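Local coordinates for similar to yteR (Bacilus subtilis) (Clostridium acetobutylicum, PDB 4WU0), which probably hydrolyses unsaturated rhamnogalacturonan fragments derived from pectin, as a family 105 glycoside hydrolase related to YteR, at residues 249-261 with 330-342. Residues are numbered along the deposited sequence; the frame is centred on the assembly and turned at random.
Sequences YQVLDEGERKGNY and GSFAYYISEPIVS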
loop_
_atom_site.group_PDB
_atom_site.type_symbol
_atom_site.label_atom_id
_atom_site.label_comp_id
_atom_site.label_asym_id
_atom_site.label_seq_id
_atom_site.Cartn_x
_atom_site.Cartn_y
_atom_site.Cartn_z
ATOM N N TYR A 249 -2.411 0.218 -16.123
ATOM C CA TYR A 249 -3.316 1.354 -16.237
ATOM C C TYR A 249 -4.035 1.705 -14.953
ATOM O O TYR A 249 -4.247 0.854 -14.078
ATOM C CB TYR A 249 -4.373 1.061 -17.290
ATOM C CG TYR A 249 -3.856 1.115 -18.695
ATOM C CD1 TYR A 249 -3.813 2.317 -19.378
ATOM C CD2 TYR A 249 -3.413 -0.038 -19.340
ATOM C CE1 TYR A 249 -3.349 2.379 -20.664
ATOM C CE2 TYR A 249 -2.953 0.021 -20.627
ATOM C CZ TYR A 249 -2.902 1.233 -21.269
ATOM O OH TYR A 249 -2.432 1.307 -22.561
ATOM N N GLN A 250 -4.422 2.974 -14.856
ATOM C CA GLN A 250 -5.294 3.466 -13.780
ATOM C C GLN A 250 -6.563 2.626 -13.619
ATOM O O GLN A 250 -6.885 2.200 -12.504
ATOM C CB GLN A 250 -5.649 4.931 -14.078
ATOM C CG GLN A 250 -6.767 5.552 -13.288
ATOM C CD GLN A 250 -6.317 6.043 -11.925
ATOM O OE1 GLN A 250 -5.339 5.542 -11.370
ATOM N NE2 GLN A 250 -7.066 6.976 -11.350
ATOM N N VAL A 251 -7.286 2.394 -14.714
ATOM C CA VAL A 251 -8.403 1.447 -14.717
ATOM C C VAL A 251 -7.878 0.186 -15.427
ATOM O O VAL A 251 -7.678 0.165 -16.646
ATOM C CB VAL A 251 -9.664 2.001 -15.384
ATOM C CG1 VAL A 251 -10.805 0.979 -15.305
ATOM C CG2 VAL A 251 -10.076 3.298 -14.720
ATOM N N LEU A 252 -7.590 -0.840 -14.636
ATOM C CA LEU A 252 -6.659 -1.899 -15.043
ATOM C C LEU A 252 -6.995 -2.638 -16.330
ATOM O O LEU A 252 -6.096 -2.974 -17.112
ATOM C CB LEU A 252 -6.537 -2.937 -13.922
ATOM C CG LEU A 252 -5.711 -2.481 -12.726
ATOM C CD1 LEU A 252 -5.955 -3.363 -11.485
ATOM C CD2 LEU A 252 -4.248 -2.462 -13.073
ATOM N N ASP A 253 -8.279 -2.932 -16.513
ATOM C CA ASP A 253 -8.727 -3.773 -17.609
ATOM C C ASP A 253 -9.282 -3.001 -18.798
ATOM O O ASP A 253 -9.819 -3.613 -19.712
ATOM C CB ASP A 253 -9.791 -4.761 -17.113
ATOM C CG ASP A 253 -11.048 -4.072 -16.613
ATOM O OD1 ASP A 253 -10.932 -2.922 -16.143
ATOM O OD2 ASP A 253 -12.144 -4.693 -16.661
ATOM N N GLU A 254 -9.157 -1.675 -18.790
ATOM C CA GLU A 254 -9.748 -0.835 -19.824
ATOM C C GLU A 254 -8.685 -0.037 -20.573
ATOM O O GLU A 254 -8.884 1.142 -20.883
ATOM C CB GLU A 254 -10.774 0.112 -19.199
ATOM C CG GLU A 254 -11.906 -0.640 -18.495
ATOM C CD GLU A 254 -13.262 -0.453 -19.103
ATOM O OE1 GLU A 254 -13.356 -0.031 -20.272
ATOM O OE2 GLU A 254 -14.248 -0.746 -18.392
ATOM N N GLY A 255 -7.549 -0.668 -20.856
ATOM C CA GLY A 255 -6.424 0.039 -21.450
ATOM C C GLY A 255 -6.680 0.724 -22.788
ATOM O O GLY A 255 -6.003 1.685 -23.130
ATOM N N GLU A 256 -7.648 0.226 -23.547
ATOM C CA GLU A 256 -7.943 0.776 -24.876
ATOM C C GLU A 256 -8.893 1.975 -24.820
ATOM O O GLU A 256 -9.183 2.577 -25.836
ATOM C CB GLU A 256 -8.574 -0.295 -25.769
ATOM C CG GLU A 256 -7.603 -1.278 -26.386
ATOM C CD GLU A 256 -8.253 -2.087 -27.503
ATOM O OE1 GLU A 256 -8.045 -1.745 -28.690
ATOM O OE2 GLU A 256 -8.986 -3.052 -27.195
ATOM N N ARG A 257 -9.371 2.326 -23.633
ATOM C CA ARG A 257 -10.422 3.335 -23.510
ATOM C C ARG A 257 -9.843 4.741 -23.354
ATOM O O ARG A 257 -8.981 4.983 -22.505
ATOM C CB ARG A 257 -11.311 2.972 -22.321
ATOM C CG ARG A 257 -12.512 3.819 -22.182
ATOM C CD ARG A 257 -13.497 3.127 -21.254
ATOM N NE ARG A 257 -14.663 3.963 -21.018
ATOM C CZ ARG A 257 -15.635 3.638 -20.178
ATOM N NH1 ARG A 257 -16.659 4.450 -20.004
ATOM N NH2 ARG A 257 -15.564 2.509 -19.498
ATOM N N LYS A 258 -10.317 5.664 -24.191
ATOM C CA LYS A 258 -9.837 7.040 -24.163
ATOM C C LYS A 258 -9.957 7.635 -22.764
ATOM O O LYS A 258 -11.001 7.527 -22.131
ATOM C CB LYS A 258 -10.639 7.901 -25.136
ATOM C CG LYS A 258 -10.384 7.576 -26.578
ATOM C CD LYS A 258 -9.030 8.090 -27.004
ATOM C CE LYS A 258 -8.570 7.415 -28.271
ATOM N NZ LYS A 258 -8.451 8.382 -29.358
ATOM N N GLY A 259 -8.881 8.270 -22.310
ATOM C CA GLY A 259 -8.828 8.849 -20.992
ATOM C C GLY A 259 -7.978 8.025 -20.046
ATOM O O GLY A 259 -7.401 8.563 -19.095
ATOM N N ASN A 260 -7.900 6.712 -20.277
ATOM C CA ASN A 260 -7.131 5.864 -19.364
ATOM C C ASN A 260 -5.658 6.173 -19.560
ATOM O O ASN A 260 -5.271 6.718 -20.600
ATOM C CB ASN A 260 -7.399 4.384 -19.647
ATOM C CG ASN A 260 -7.239 3.495 -18.419
ATOM O OD1 ASN A 260 -6.731 3.904 -17.373
ATOM N ND2 ASN A 260 -7.671 2.244 -18.558
ATOM N N TYR A 261 -4.840 5.806 -18.580
ATOM C CA TYR A 261 -3.417 6.145 -18.600
ATOM C C TYR A 261 -2.632 5.164 -17.754
ATOM O O TYR A 261 -3.161 4.607 -16.780
ATOM C CB TYR A 261 -3.193 7.579 -18.112
ATOM C CG TYR A 261 -3.598 7.861 -16.684
ATOM C CD1 TYR A 261 -4.913 8.177 -16.351
ATOM C CD2 TYR A 261 -2.649 7.845 -15.665
ATOM C CE1 TYR A 261 -5.263 8.456 -15.054
ATOM C CE2 TYR A 261 -2.980 8.121 -14.376
ATOM C CZ TYR A 261 -4.295 8.429 -14.061
ATOM O OH TYR A 261 -4.623 8.699 -12.764
ATOM N N GLY A 330 -17.298 6.079 -8.541
ATOM C CA GLY A 330 -16.494 4.945 -8.959
ATOM C C GLY A 330 -16.619 4.597 -10.427
ATOM O O GLY A 330 -16.118 3.556 -10.874
ATOM N N SER A 331 -17.232 5.489 -11.200
ATOM C CA SER A 331 -17.308 5.312 -12.644
ATOM C C SER A 331 -15.954 5.529 -13.304
ATOM O O SER A 331 -15.026 6.072 -12.708
ATOM C CB SER A 331 -18.296 6.299 -13.258
ATOM O OG SER A 331 -17.830 7.635 -13.093
ATOM N N PHE A 332 -15.854 5.112 -14.559
ATOM C CA PHE A 332 -14.644 5.353 -15.328
ATOM C C PHE A 332 -14.334 6.852 -15.367
ATOM O O PHE A 332 -13.196 7.283 -15.111
ATOM C CB PHE A 332 -14.795 4.768 -16.739
ATOM C CG PHE A 332 -13.596 4.980 -17.631
ATOM C CD1 PHE A 332 -12.512 4.121 -17.586
ATOM C CD2 PHE A 332 -13.555 6.056 -18.511
ATOM C CE1 PHE A 332 -11.408 4.329 -18.382
ATOM C CE2 PHE A 332 -12.460 6.257 -19.334
ATOM C CZ PHE A 332 -11.381 5.385 -19.262
ATOM N N ALA A 333 -15.341 7.663 -15.671
ATOM C CA ALA A 333 -15.145 9.112 -15.703
ATOM C C ALA A 333 -14.622 9.625 -14.370
ATOM O O ALA A 333 -13.719 10.463 -14.336
ATOM C CB ALA A 333 -16.426 9.825 -16.123
ATOM N N TYR A 334 -15.152 9.097 -13.267
ATOM C CA TYR A 334 -14.672 9.473 -11.950
ATOM C C TYR A 334 -13.169 9.161 -11.796
ATOM O O TYR A 334 -12.409 10.009 -11.334
ATOM C CB TYR A 334 -15.483 8.823 -10.788
ATOM C CG TYR A 334 -14.673 8.972 -9.543
ATOM C CD1 TYR A 334 -14.509 10.233 -8.954
ATOM C CD2 TYR A 334 -13.941 7.903 -9.040
ATOM C CE1 TYR A 334 -13.656 10.415 -7.896
ATOM C CE2 TYR A 334 -13.080 8.079 -7.963
ATOM C CZ TYR A 334 -12.932 9.326 -7.414
ATOM O OH TYR A 334 -12.062 9.483 -6.365
ATOM N N TYR A 335 -12.735 7.952 -12.149
ATOM C CA TYR A 335 -11.331 7.595 -11.919
ATOM C C TYR A 335 -10.396 8.431 -12.786
ATOM O O TYR A 335 -9.283 8.722 -12.383
ATOM C CB TYR A 335 -11.073 6.102 -12.122
ATOM C CG TYR A 335 -11.516 5.270 -10.945
ATOM C CD1 TYR A 335 -10.757 5.219 -9.778
ATOM C CD2 TYR A 335 -12.713 4.553 -10.975
ATOM C CE1 TYR A 335 -11.157 4.471 -8.697
ATOM C CE2 TYR A 335 -13.114 3.809 -9.899
ATOM C CZ TYR A 335 -12.348 3.770 -8.754
ATOM O OH TYR A 335 -12.744 3.024 -7.651
ATOM N N ILE A 336 -10.846 8.812 -13.973
ATOM C CA ILE A 336 -10.028 9.641 -14.857
ATOM C C ILE A 336 -10.039 11.105 -14.396
ATOM O O ILE A 336 -9.139 11.884 -14.742
ATOM C CB ILE A 336 -10.545 9.489 -16.306
ATOM C CG1 ILE A 336 -10.478 8.018 -16.728
ATOM C CG2 ILE A 336 -9.783 10.367 -17.283
ATOM C CD1 ILE A 336 -9.185 7.315 -16.409
ATOM N N SER A 337 -11.043 11.484 -13.603
ATOM C CA SER A 337 -11.185 12.884 -13.194
ATOM C C SER A 337 -10.172 13.327 -12.140
ATOM O O SER A 337 -9.959 14.540 -11.950
ATOM C CB SER A 337 -12.593 13.168 -12.652
ATOM O OG SER A 337 -12.725 12.676 -11.320
ATOM N N GLU A 338 -9.563 12.381 -11.430
ATOM C CA GLU A 338 -8.700 12.763 -10.312
ATOM C C GLU A 338 -7.333 13.232 -10.826
ATOM O O GLU A 338 -6.915 12.858 -11.924
ATOM C CB GLU A 338 -8.553 11.619 -9.302
ATOM C CG GLU A 338 -9.844 11.250 -8.527
ATOM C CD GLU A 338 -10.204 12.226 -7.415
ATOM O OE1 GLU A 338 -9.752 13.391 -7.448
ATOM O OE2 GLU A 338 -10.972 11.837 -6.499
ATOM N N PRO A 339 -6.637 14.074 -10.043
ATOM C CA PRO A 339 -5.371 14.641 -10.548
ATOM C C PRO A 339 -4.286 13.603 -10.807
ATOM O O PRO A 339 -4.199 12.604 -10.084
ATOM C CB PRO A 339 -4.906 15.554 -9.411
ATOM C CG PRO A 339 -6.190 15.899 -8.672
ATOM C CD PRO A 339 -7.057 14.691 -8.770
ATOM N N ILE A 340 -3.456 13.882 -11.807
ATOM C CA ILE A 340 -2.241 13.116 -12.075
ATOM C C ILE A 340 -1.090 14.044 -11.712
ATOM O O ILE A 340 -0.968 15.142 -12.274
ATOM C CB ILE A 340 -2.144 12.713 -13.545
ATOM C CG1 ILE A 340 -3.361 11.884 -13.961
ATOM C CG2 ILE A 340 -0.859 11.944 -13.793
ATOM C CD1 ILE A 340 -3.455 11.681 -15.474
ATOM N N VAL A 341 -0.234 13.592 -10.802
ATOM C CA VAL A 341 0.833 14.432 -10.288
ATOM C C VAL A 341 2.191 13.761 -10.284
ATOM O O VAL A 341 2.300 12.541 -10.451
ATOM C CB VAL A 341 0.489 14.926 -8.861
ATOM C CG1 VAL A 341 -0.782 15.767 -8.876
ATOM C CG2 VAL A 341 0.312 13.781 -7.904
ATOM N N SER A 342 3.221 14.584 -10.082
ATOM C CA SER A 342 4.584 14.097 -9.903
ATOM C C SER A 342 5.030 14.201 -8.434
ATOM O O SER A 342 4.522 15.031 -7.668
ATOM C CB SER A 342 5.534 14.876 -10.789
ATOM O OG SER A 342 5.580 16.242 -10.385
HETATM O O HOH W 1 -6.904 10.075 -12.432
#
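F332, in the first turn of helix 332-337, slots its ring into the loop that joins helices 223-240 and 264-279, at the periphery of the (alpha/alpha)6 barrel expected for this family. The guanidinium of R257 stacks on one face of this ring at 7°, R257 CZ lying 3.9 Å from the F332 centroid in a cation-pi contact, while R257 CD rests over the centre as a CH-pi partner. The extended R257 chain, CG anti to the backbone N (chi1 -173°), carries the guanidinium toward F332 CB; at its edge R257 NH2 makes a 3.5 Å salt bridge with E254 OE1 whose hydrogen bond is weak. I336 CG1 lies over the opposite face, toward the rim, I336 CD1 is 3.5 Å from G259 O, and V251 CG2 meets F332 CD1 at 3.9 Å. N260 shapes the receiving loop, ND2 donating to V251 O and E254 O, OD1 accepting from V251 N and Y261 N.

Y261 is clasped between Q250 CB on one face and I340 of edge strand 340-341 on the other, I340 CD1 3.6 Å from the ring centroid. Y261 OH donates to a water 2.7 Å away, which donates to Y335 O and E338 O. Thus one direct hydrogen bond, from Q250 NE2 to Y335 O (3.0 Å, above the carbonyl plane), and the water bridge tie the helix's last turn to the loop, beside a largely aromatic, aliphatic and cationic interface.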